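Local atomic coordinates of sorbitol dehydrogenase (Gluconobacter oxydans, PDB entry 5ITG), a protein that probably oxidises D-sorbitol to L-sorbose with NADP as hydride acceptor, as a member of the mannitol dehydrogenase family. Residues 334-339 against 399-404; 294-299 against 386-391; 319-322 against 326-329; 300-305 against 359-364. One frame throughout, in Å; residues are numbered along the deposited sequence.

How the contacts relate
All four contacts lie in the helical C-terminal domain and share its long helices: contacts 2 and 4 both use helix 288-312, contacts 1 and 3 both use helix 324-338. Contacts 2, 3 and 4 are buried, whereas contact 1, farthest from the centre of the chain, is only partly so. Chemistry varies with place. Contact 1 is an ion pair and contact 2 an arginine-to-threonine hydrogen bond with waters; contact 3 is aliphatic and contact 4 is built round two stacked rings. V338 of contact 1 packs against R296 and M297 of contact 2, and I321 of contact 3 lies on the backbone of F361 in contact 4.

Contact 1 of 4, residues 334-339 against 399-404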
# COMPACT_ATOMS: atom_id res chain seq x y z
N LEU A 334 -17.39 9.79 9.63
CA LEU A 334 -16.65 10.51 8.61
C LEU A 334 -17.16 11.94 8.40
O LEU A 334 -16.36 12.87 8.34
CB LEU A 334 -16.68 9.74 7.29
CG LEU A 334 -15.95 8.40 7.34
CD1 LEU A 334 -16.13 7.69 6.01
CD2 LEU A 334 -14.45 8.61 7.63
N ASN A 335 -18.47 12.11 8.32
CA ASN A 335 -19.05 13.44 8.10
C ASN A 335 -18.95 14.41 9.28
O ASN A 335 -18.62 15.58 9.11
CB ASN A 335 -20.54 13.34 7.74
CG ASN A 335 -20.76 12.79 6.36
OD1 ASN A 335 -19.97 13.03 5.45
ND2 ASN A 335 -21.85 12.06 6.18
N LYS A 336 -19.24 13.90 10.47
CA LYS A 336 -19.25 14.75 11.66
C LYS A 336 -17.97 14.86 12.48
O LYS A 336 -17.74 15.89 13.12
CB LYS A 336 -20.38 14.29 12.58
CG LYS A 336 -21.72 14.14 11.86
CD LYS A 336 -22.17 15.45 11.22
CE LYS A 336 -23.39 15.23 10.33
NZ LYS A 336 -23.76 16.46 9.55
N ASP A 337 -17.15 13.81 12.48
CA ASP A 337 -15.93 13.83 13.29
C ASP A 337 -14.62 14.02 12.53
O ASP A 337 -13.76 14.79 12.96
CB ASP A 337 -15.85 12.54 14.11
CG ASP A 337 -17.11 12.29 14.92
OD1 ASP A 337 -17.49 13.18 15.71
OD2 ASP A 337 -17.72 11.22 14.76
N VAL A 338 -14.46 13.33 11.41
CA VAL A 338 -13.22 13.41 10.65
C VAL A 338 -13.14 14.57 9.66
O VAL A 338 -12.24 15.40 9.76
CB VAL A 338 -12.94 12.09 9.90
CG1 VAL A 338 -11.57 12.15 9.20
CG2 VAL A 338 -12.98 10.92 10.88
N ILE A 339 -14.06 14.62 8.71
CA ILE A 339 -14.04 15.68 7.70
C ILE A 339 -13.91 17.10 8.26
O ILE A 339 -13.15 17.92 7.73
CB ILE A 339 -15.29 15.58 6.77
CG1 ILE A 339 -15.12 14.39 5.81
CG2 ILE A 339 -15.45 16.86 5.94
CD1 ILE A 339 -16.31 14.14 4.89
N LEU A 399 -18.39 13.91 21.36
CA LEU A 399 -17.56 12.71 21.49
C LEU A 399 -18.33 11.40 21.34
O LEU A 399 -17.73 10.32 21.36
CB LEU A 399 -16.87 12.73 22.86
CG LEU A 399 -15.96 13.94 23.11
CD1 LEU A 399 -15.51 13.98 24.56
CD2 LEU A 399 -14.77 13.87 22.18
N SER A 400 -19.64 11.50 21.16
CA SER A 400 -20.50 10.33 21.03
C SER A 400 -20.02 9.22 20.11
O SER A 400 -19.88 8.08 20.56
CB SER A 400 -21.90 10.77 20.59
OG SER A 400 -22.50 11.58 21.58
N ARG A 401 -19.78 9.53 18.84
CA ARG A 401 -19.34 8.51 17.88
C ARG A 401 -17.91 8.06 18.13
O ARG A 401 -17.57 6.90 17.89
CB ARG A 401 -19.49 9.04 16.45
CG ARG A 401 -20.94 9.27 16.02
CD ARG A 401 -21.00 10.18 14.80
NE ARG A 401 -20.39 11.48 15.09
CZ ARG A 401 -21.00 12.47 15.73
NH1 ARG A 401 -22.25 12.33 16.15
NH2 ARG A 401 -20.36 13.60 15.97
N ILE A 402 -17.07 8.98 18.59
CA ILE A 402 -15.69 8.66 18.89
C ILE A 402 -15.67 7.65 20.04
O ILE A 402 -14.91 6.67 20.02
CB ILE A 402 -14.90 9.95 19.25
CG1 ILE A 402 -14.67 10.76 17.97
CG2 ILE A 402 -13.57 9.60 19.93
CD1 ILE A 402 -14.15 12.16 18.21
N ALA A 403 -16.52 7.89 21.04
CA ALA A 403 -16.59 6.99 22.19
C ALA A 403 -17.15 5.64 21.78
O ALA A 403 -16.76 4.60 22.33
CB ALA A 403 -17.45 7.61 23.28
N PHE A 404 -18.07 5.64 20.82
CA PHE A 404 -18.66 4.40 20.33
C PHE A 404 -17.59 3.53 19.68
O PHE A 404 -17.57 2.31 19.86
CB PHE A 404 -19.77 4.69 19.32
CG PHE A 404 -20.29 3.46 18.63
CD1 PHE A 404 -21.13 2.58 19.30
CD2 PHE A 404 -19.87 3.14 17.35
CE1 PHE A 404 -21.54 1.39 18.71
CE2 PHE A 404 -20.26 1.95 16.74
CZ PHE A 404 -21.10 1.07 17.43
O HOH W 1 -17.98 11.93 18.17
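A two-pronged salt bridge between D337 and R401 ties the last turn of helix 324-338 to the first turn of helix 400-412 in the helical C-terminal domain. The two short helical pieces cross almost at right angles, with their axes 10.2 Å apart. That spacing suits a short acid facing a long base. R401 presents its side-on edge: NE donates to D337 OD2 at 2.7 Å and NH2 to D337 OD1 at 2.9 Å. Each oxygen is met on its syn side. The carboxylate and guanidinium planes differ by only 15°, yet the donors sit about 30° off the carboxylate plane. A bend at chi3 (-60°) turns the arginine head so that this edge faces the acid. K336 covers one guanidinium face with its aliphatic base, CB standing 3.5 Å from R401 NH2, while its charged end leads away. The buried D337 has further support. A water donates to D337 OD1 at 2.8 Å and accepts from I402 N, and this nearby helix start would probably favour the negative charge. D398 takes R401 NH1 as a second acidic mate. Beyond the ion pair, V338 and I402 rest on helix 377-394, and A403 packs against helix 461-477.

Contact 2 of 4, residues 294-299 against 386-391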
# COMPACT_ATOMS: atom_id res chain seq x y z
N LYS A 294 -5.94 9.46 3.72
CA LYS A 294 -6.04 8.01 3.63
C LYS A 294 -6.06 7.37 5.02
O LYS A 294 -6.89 6.50 5.32
CB LYS A 294 -4.88 7.45 2.82
CG LYS A 294 -5.00 5.98 2.49
CD LYS A 294 -3.79 5.51 1.72
CE LYS A 294 -3.72 4.00 1.67
NZ LYS A 294 -2.38 3.55 1.20
N ILE A 295 -5.15 7.82 5.87
CA ILE A 295 -5.07 7.30 7.23
C ILE A 295 -6.32 7.58 8.07
O ILE A 295 -6.90 6.67 8.69
CB ILE A 295 -3.85 7.90 7.98
CG1 ILE A 295 -2.55 7.34 7.39
CG2 ILE A 295 -3.93 7.61 9.48
CD1 ILE A 295 -1.31 8.05 7.90
N ARG A 296 -6.77 8.83 8.07
CA ARG A 296 -7.90 9.22 8.90
C ARG A 296 -9.31 8.98 8.37
O ARG A 296 -10.28 9.09 9.13
CB ARG A 296 -7.73 10.68 9.32
CG ARG A 296 -6.44 10.93 10.13
CD ARG A 296 -6.33 12.39 10.55
NE ARG A 296 -7.51 12.78 11.31
CZ ARG A 296 -7.95 14.04 11.42
NH1 ARG A 296 -7.30 15.04 10.82
NH2 ARG A 296 -9.04 14.29 12.12
N MSE A 297 -9.42 8.66 7.08
CA MSE A 297 -10.73 8.36 6.50
C MSE A 297 -10.83 6.90 6.04
O MSE A 297 -11.74 6.20 6.45
CB MSE A 297 -11.03 9.31 5.34
CG MSE A 297 -11.33 10.74 5.79
SE MSE A 297 -11.95 11.84 4.34
CE MSE A 297 -13.72 11.06 4.16
N LEU A 298 -9.90 6.44 5.20
CA LEU A 298 -9.96 5.05 4.73
C LEU A 298 -9.60 4.04 5.81
O LEU A 298 -10.39 3.15 6.13
CB LEU A 298 -9.04 4.84 3.51
CG LEU A 298 -9.03 3.41 2.95
CD1 LEU A 298 -10.33 3.15 2.22
CD2 LEU A 298 -7.87 3.22 1.99
N ASN A 299 -8.40 4.18 6.38
CA ASN A 299 -7.94 3.26 7.43
C ASN A 299 -8.79 3.37 8.70
O ASN A 299 -9.20 2.36 9.27
CB ASN A 299 -6.46 3.52 7.75
CG ASN A 299 -5.56 3.39 6.52
OD1 ASN A 299 -5.83 2.60 5.61
ND2 ASN A 299 -4.48 4.15 6.51
N THR A 386 -6.02 8.60 16.58
CA THR A 386 -5.51 9.63 17.49
C THR A 386 -5.78 11.10 17.13
O THR A 386 -6.27 11.86 17.97
CB THR A 386 -4.00 9.44 17.75
OG1 THR A 386 -3.80 8.18 18.40
CG2 THR A 386 -3.45 10.55 18.64
N GLU A 387 -5.47 11.51 15.91
CA GLU A 387 -5.70 12.91 15.54
C GLU A 387 -7.18 13.30 15.68
O GLU A 387 -7.50 14.35 16.24
CB GLU A 387 -5.22 13.16 14.11
CG GLU A 387 -5.45 14.59 13.59
CD GLU A 387 -4.66 15.65 14.34
OE1 GLU A 387 -3.44 15.48 14.50
OE2 GLU A 387 -5.27 16.66 14.76
N THR A 388 -8.07 12.44 15.21
CA THR A 388 -9.51 12.72 15.30
C THR A 388 -9.97 12.87 16.75
O THR A 388 -10.77 13.76 17.07
CB THR A 388 -10.32 11.65 14.57
OG1 THR A 388 -10.11 11.79 13.16
CG2 THR A 388 -11.82 11.78 14.88
N VAL A 389 -9.46 12.02 17.63
CA VAL A 389 -9.81 12.11 19.05
C VAL A 389 -9.22 13.38 19.67
O VAL A 389 -9.92 14.12 20.37
CB VAL A 389 -9.30 10.87 19.83
CG1 VAL A 389 -9.52 11.07 21.34
CG2 VAL A 389 -10.04 9.63 19.35
N ARG A 390 -7.94 13.65 19.42
CA ARG A 390 -7.32 14.85 19.98
C ARG A 390 -8.08 16.11 19.58
O ARG A 390 -8.34 16.98 20.41
CB ARG A 390 -5.86 15.00 19.53
CG ARG A 390 -4.89 13.95 20.07
CD ARG A 390 -3.44 14.38 19.79
NE ARG A 390 -3.04 15.50 20.64
CZ ARG A 390 -2.57 15.38 21.88
NH1 ARG A 390 -2.43 14.18 22.42
NH2 ARG A 390 -2.27 16.46 22.59
N ARG A 391 -8.44 16.22 18.30
CA ARG A 391 -9.18 17.39 17.82
C ARG A 391 -10.54 17.56 18.48
O ARG A 391 -10.92 18.66 18.87
CB ARG A 391 -9.36 17.33 16.30
CG ARG A 391 -8.09 17.62 15.53
CD ARG A 391 -7.64 19.06 15.75
NE ARG A 391 -8.27 19.98 14.81
CZ ARG A 391 -8.09 19.93 13.49
NH1 ARG A 391 -7.29 19.01 12.96
NH2 ARG A 391 -8.68 20.82 12.70
O HOH W 2 -7.28 10.28 13.31
O HOH W 3 -10.14 9.39 12.03
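R296 reaches from helix 288-312 to E387 and T388 on helix 377-394. From CB its chain passes V338 and L342, and R296 CD then runs beside E387 CB at 3.8 Å. A bend at chi3 (56°) turns the head so that the guanidinium edge meets T388. NE makes a weak bond to T388 OG1 and another weak one to a water that also accepts from T388 N. E387 CG stands over one face of the guanidinium, 3.4 Å from R296 CZ. Both helices belong to the helical C-terminal domain and depart from regularity here: helix 288-312 has a wider pi-type turn at 294-299, and helix 377-394 is kinked where the N atoms of E387 and T388 lack bonds to the preceding turn. At the tip, R296 NH2 donates to T388 OG1 at 2.9 Å, nearly straight (164°), with the hydroxyl in the guanidinium plane. Threonine suits this buried place because its short side chain offers an acceptor there. NH1 turns elsewhere, to T341 O. A leucine in place of R296 would probably leave T388 OG1 and T341 O without these donors in a buried setting. A second water joins T388 OG1, at 2.7 Å, to R296 O. E387 OE2 stands 4.7 Å from R296 NH1 and is instead paired with R391 NH1 of its own helix at 3.6 Å.

Contact 3 of 4, residues 319-322 against 326-329; sequences DAIE and LLGN
A320 and I321, where short helix 317-320 gives way to the turn, pack against L326 and L327 at the start of the next helix, in a contact of carbon against carbon and carbonyl oxygen. The tight part is the I321-L327 pair. I321 O faces L327 CB at 3.7 Å, and the two side chains meet methyl to methyl, I321 CD1 to L327 CD1 at 3.9 Å. The isoleucine's CB points away from its partner, but the bend at chi2 (71°) carries CD1 back to the leucine. Beside this pair, A320 O touches L326 CB at 3.8 Å, while A320 CB and L326 CD1 stand 4.2 Å apart. Alanine's small side chain lets the backbone come close to the leucine, and L305 of helix 288-312 packs on A320 and L326. Replacing L327 with a serine would probably leave I321 CD1 without its methyl mate and open a gap beside it. The other side is loose: E322 is exposed, points away and makes a long, weak ion pair with K364, a position that suits a charged residue. D323 OD1, just ahead of helix 324-338, accepts from L326 N in its first turn. This is a tight turn joining two consecutive helices whose apolar residues close against each other within the helical C-terminal domain.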
# COMPACT_ATOMS: atom_id res chain seq x y z
N ASP A 319 -19.93 -7.70 4.07
CA ASP A 319 -21.16 -8.06 4.77
C ASP A 319 -21.47 -6.94 5.76
O ASP A 319 -22.63 -6.54 5.95
CB ASP A 319 -21.01 -9.35 5.58
CG ASP A 319 -20.53 -10.53 4.75
OD1 ASP A 319 -21.14 -10.81 3.70
OD2 ASP A 319 -19.55 -11.18 5.18
N ALA A 320 -20.43 -6.43 6.41
CA ALA A 320 -20.59 -5.36 7.39
C ALA A 320 -21.02 -4.04 6.77
O ALA A 320 -21.86 -3.33 7.33
CB ALA A 320 -19.30 -5.17 8.18
N ILE A 321 -20.45 -3.70 5.62
CA ILE A 321 -20.77 -2.44 4.97
C ILE A 321 -22.22 -2.41 4.46
O ILE A 321 -22.77 -1.34 4.21
CB ILE A 321 -19.78 -2.13 3.81
CG1 ILE A 321 -19.90 -0.67 3.39
CG2 ILE A 321 -20.03 -3.06 2.63
CD1 ILE A 321 -19.35 0.32 4.42
N GLU A 322 -22.82 -3.59 4.33
CA GLU A 322 -24.21 -3.72 3.88
C GLU A 322 -25.18 -3.57 5.04
O GLU A 322 -26.39 -3.46 4.84
CB GLU A 322 -24.42 -5.07 3.19
CG GLU A 322 -23.90 -5.11 1.75
CD GLU A 322 -23.75 -6.53 1.21
OE1 GLU A 322 -24.66 -7.36 1.44
OE2 GLU A 322 -22.72 -6.82 0.57
N LEU A 326 -24.48 -0.05 10.69
CA LEU A 326 -23.03 0.11 10.70
C LEU A 326 -22.59 1.09 9.61
O LEU A 326 -21.63 1.83 9.78
CB LEU A 326 -22.34 -1.24 10.49
CG LEU A 326 -22.64 -2.33 11.52
CD1 LEU A 326 -21.80 -3.57 11.21
CD2 LEU A 326 -22.32 -1.82 12.91
N LEU A 327 -23.29 1.06 8.47
CA LEU A 327 -23.00 1.96 7.36
C LEU A 327 -23.34 3.40 7.76
O LEU A 327 -22.56 4.32 7.51
CB LEU A 327 -23.83 1.58 6.13
CG LEU A 327 -23.80 2.60 4.99
CD1 LEU A 327 -22.39 2.69 4.42
CD2 LEU A 327 -24.78 2.19 3.89
N GLY A 328 -24.51 3.59 8.36
CA GLY A 328 -24.90 4.92 8.77
C GLY A 328 -23.94 5.50 9.80
O GLY A 328 -23.60 6.69 9.75
N ASN A 329 -23.48 4.66 10.72
CA ASN A 329 -22.55 5.08 11.77
C ASN A 329 -21.22 5.49 11.15
O ASN A 329 -20.61 6.46 11.58
CB ASN A 329 -22.35 3.94 12.77
CG ASN A 329 -21.86 4.42 14.13
OD1 ASN A 329 -21.68 3.62 15.05
ND2 ASN A 329 -21.66 5.72 14.28

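Contact 4 of 4, residues 300-305 against 359-364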
# COMPACT_ATOMS: atom_id res chain seq x y z
N ALA A 300 -9.04 4.61 9.13
CA ALA A 300 -9.85 4.86 10.31
C ALA A 300 -11.26 4.32 10.08
O ALA A 300 -11.88 3.76 11.00
CB ALA A 300 -9.92 6.37 10.59
N GLY A 301 -11.78 4.52 8.87
CA GLY A 301 -13.12 4.05 8.55
C GLY A 301 -13.20 2.54 8.53
O GLY A 301 -14.21 1.95 8.91
N HIS A 302 -12.12 1.90 8.08
CA HIS A 302 -12.07 0.45 8.01
C HIS A 302 -12.29 -0.15 9.40
O HIS A 302 -13.09 -1.07 9.55
CB HIS A 302 -10.73 0.00 7.42
CG HIS A 302 -10.86 -1.03 6.34
ND1 HIS A 302 -9.86 -1.28 5.43
CD2 HIS A 302 -11.89 -1.85 6.01
CE1 HIS A 302 -10.27 -2.21 4.58
NE2 HIS A 302 -11.49 -2.58 4.91
N VAL A 303 -11.60 0.36 10.41
CA VAL A 303 -11.78 -0.19 11.75
C VAL A 303 -13.07 0.27 12.42
O VAL A 303 -13.62 -0.46 13.24
CB VAL A 303 -10.58 0.08 12.68
CG1 VAL A 303 -9.39 -0.76 12.23
CG2 VAL A 303 -10.23 1.55 12.69
N MSE A 304 -13.54 1.47 12.09
CA MSE A 304 -14.79 1.95 12.69
C MSE A 304 -15.93 1.05 12.21
O MSE A 304 -16.96 0.90 12.87
CB MSE A 304 -15.08 3.40 12.28
CG MSE A 304 -16.42 3.93 12.77
SE MSE A 304 -16.67 3.88 14.70
CE MSE A 304 -15.67 5.47 15.18
N LEU A 305 -15.72 0.43 11.05
CA LEU A 305 -16.71 -0.48 10.50
C LEU A 305 -16.53 -1.89 11.07
O LEU A 305 -17.48 -2.52 11.54
CB LEU A 305 -16.55 -0.56 8.97
CG LEU A 305 -17.47 -1.58 8.27
CD1 LEU A 305 -18.91 -1.06 8.28
CD2 LEU A 305 -17.00 -1.79 6.84
N SER A 359 -17.86 2.88 -1.24
CA SER A 359 -17.98 2.06 -2.44
C SER A 359 -16.96 0.93 -2.49
O SER A 359 -17.28 -0.21 -2.84
CB SER A 359 -17.83 2.94 -3.69
OG SER A 359 -17.86 2.14 -4.86
N ARG A 360 -15.72 1.24 -2.13
CA ARG A 360 -14.66 0.24 -2.14
C ARG A 360 -14.92 -0.88 -1.16
O ARG A 360 -14.71 -2.05 -1.49
CB ARG A 360 -13.32 0.91 -1.84
CG ARG A 360 -12.88 1.86 -2.95
CD ARG A 360 -11.59 2.57 -2.60
NE ARG A 360 -10.44 1.67 -2.53
CZ ARG A 360 -9.29 1.99 -1.95
NH1 ARG A 360 -9.13 3.18 -1.40
NH2 ARG A 360 -8.28 1.12 -1.94
N PHE A 361 -15.39 -0.53 0.04
CA PHE A 361 -15.69 -1.53 1.05
C PHE A 361 -16.81 -2.46 0.58
O PHE A 361 -16.93 -3.59 1.05
CB PHE A 361 -16.09 -0.87 2.38
CG PHE A 361 -14.97 -0.14 3.10
CD1 PHE A 361 -13.64 -0.28 2.68
CD2 PHE A 361 -15.24 0.66 4.20
CE1 PHE A 361 -12.60 0.38 3.37
CE2 PHE A 361 -14.21 1.33 4.89
CZ PHE A 361 -12.89 1.18 4.47
N SER A 362 -17.64 -1.98 -0.35
CA SER A 362 -18.74 -2.79 -0.88
C SER A 362 -18.31 -3.70 -2.05
O SER A 362 -19.13 -4.46 -2.56
CB SER A 362 -19.88 -1.89 -1.37
OG SER A 362 -19.56 -1.33 -2.64
N ASN A 363 -17.05 -3.62 -2.46
CA ASN A 363 -16.56 -4.45 -3.57
C ASN A 363 -16.43 -5.89 -3.07
O ASN A 363 -15.46 -6.23 -2.41
CB ASN A 363 -15.18 -3.95 -4.06
CG ASN A 363 -14.81 -4.50 -5.43
OD1 ASN A 363 -15.10 -5.65 -5.76
ND2 ASN A 363 -14.14 -3.67 -6.24
N LYS A 364 -17.41 -6.73 -3.39
CA LYS A 364 -17.38 -8.11 -2.92
C LYS A 364 -16.13 -8.90 -3.35
O LYS A 364 -15.60 -9.70 -2.57
CB LYS A 364 -18.66 -8.84 -3.35
CG LYS A 364 -19.92 -8.21 -2.78
CD LYS A 364 -21.16 -9.08 -3.01
CE LYS A 364 -21.19 -10.29 -2.08
NZ LYS A 364 -21.47 -9.93 -0.66
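The backbones come nearest at H302 and F361, 8.1 Å between CA atoms, where the middle of helix 288-312 passes the end of helix 350-361 in the helical C-terminal domain. Residues 300-305 continue as helix throughout; on the other side F361 is the last helical residue before the chain turns into a loop. Between them the two rings form an offset (parallel-displaced) stack, with centroids 4.2 Å apart and planes 16° from parallel. The displacement is uneven: F361 CE1 sits over the centre of the imidazole, while H302 CD2 lies toward the rim of the phenyl ring. Histidine's flat aromatic ring stacks on the phenyl while its ring nitrogens suit a site that is only partly buried. Its chi1 of -132°, off the usual staggered positions, swings the imidazole over the phenylalanine. F361 uses its other parts too. At the ring edge, F361 CE2 lies 4.0 Å from G301 C; a CB on this residue would point toward the ring, so glycine keeps this side of the helix slim. V317 and I321 also pack on F361. L305, its CG anti to the backbone N (chi1 176°), slides past the ring to set L305 CD2 4.0 Å from F361 CD2.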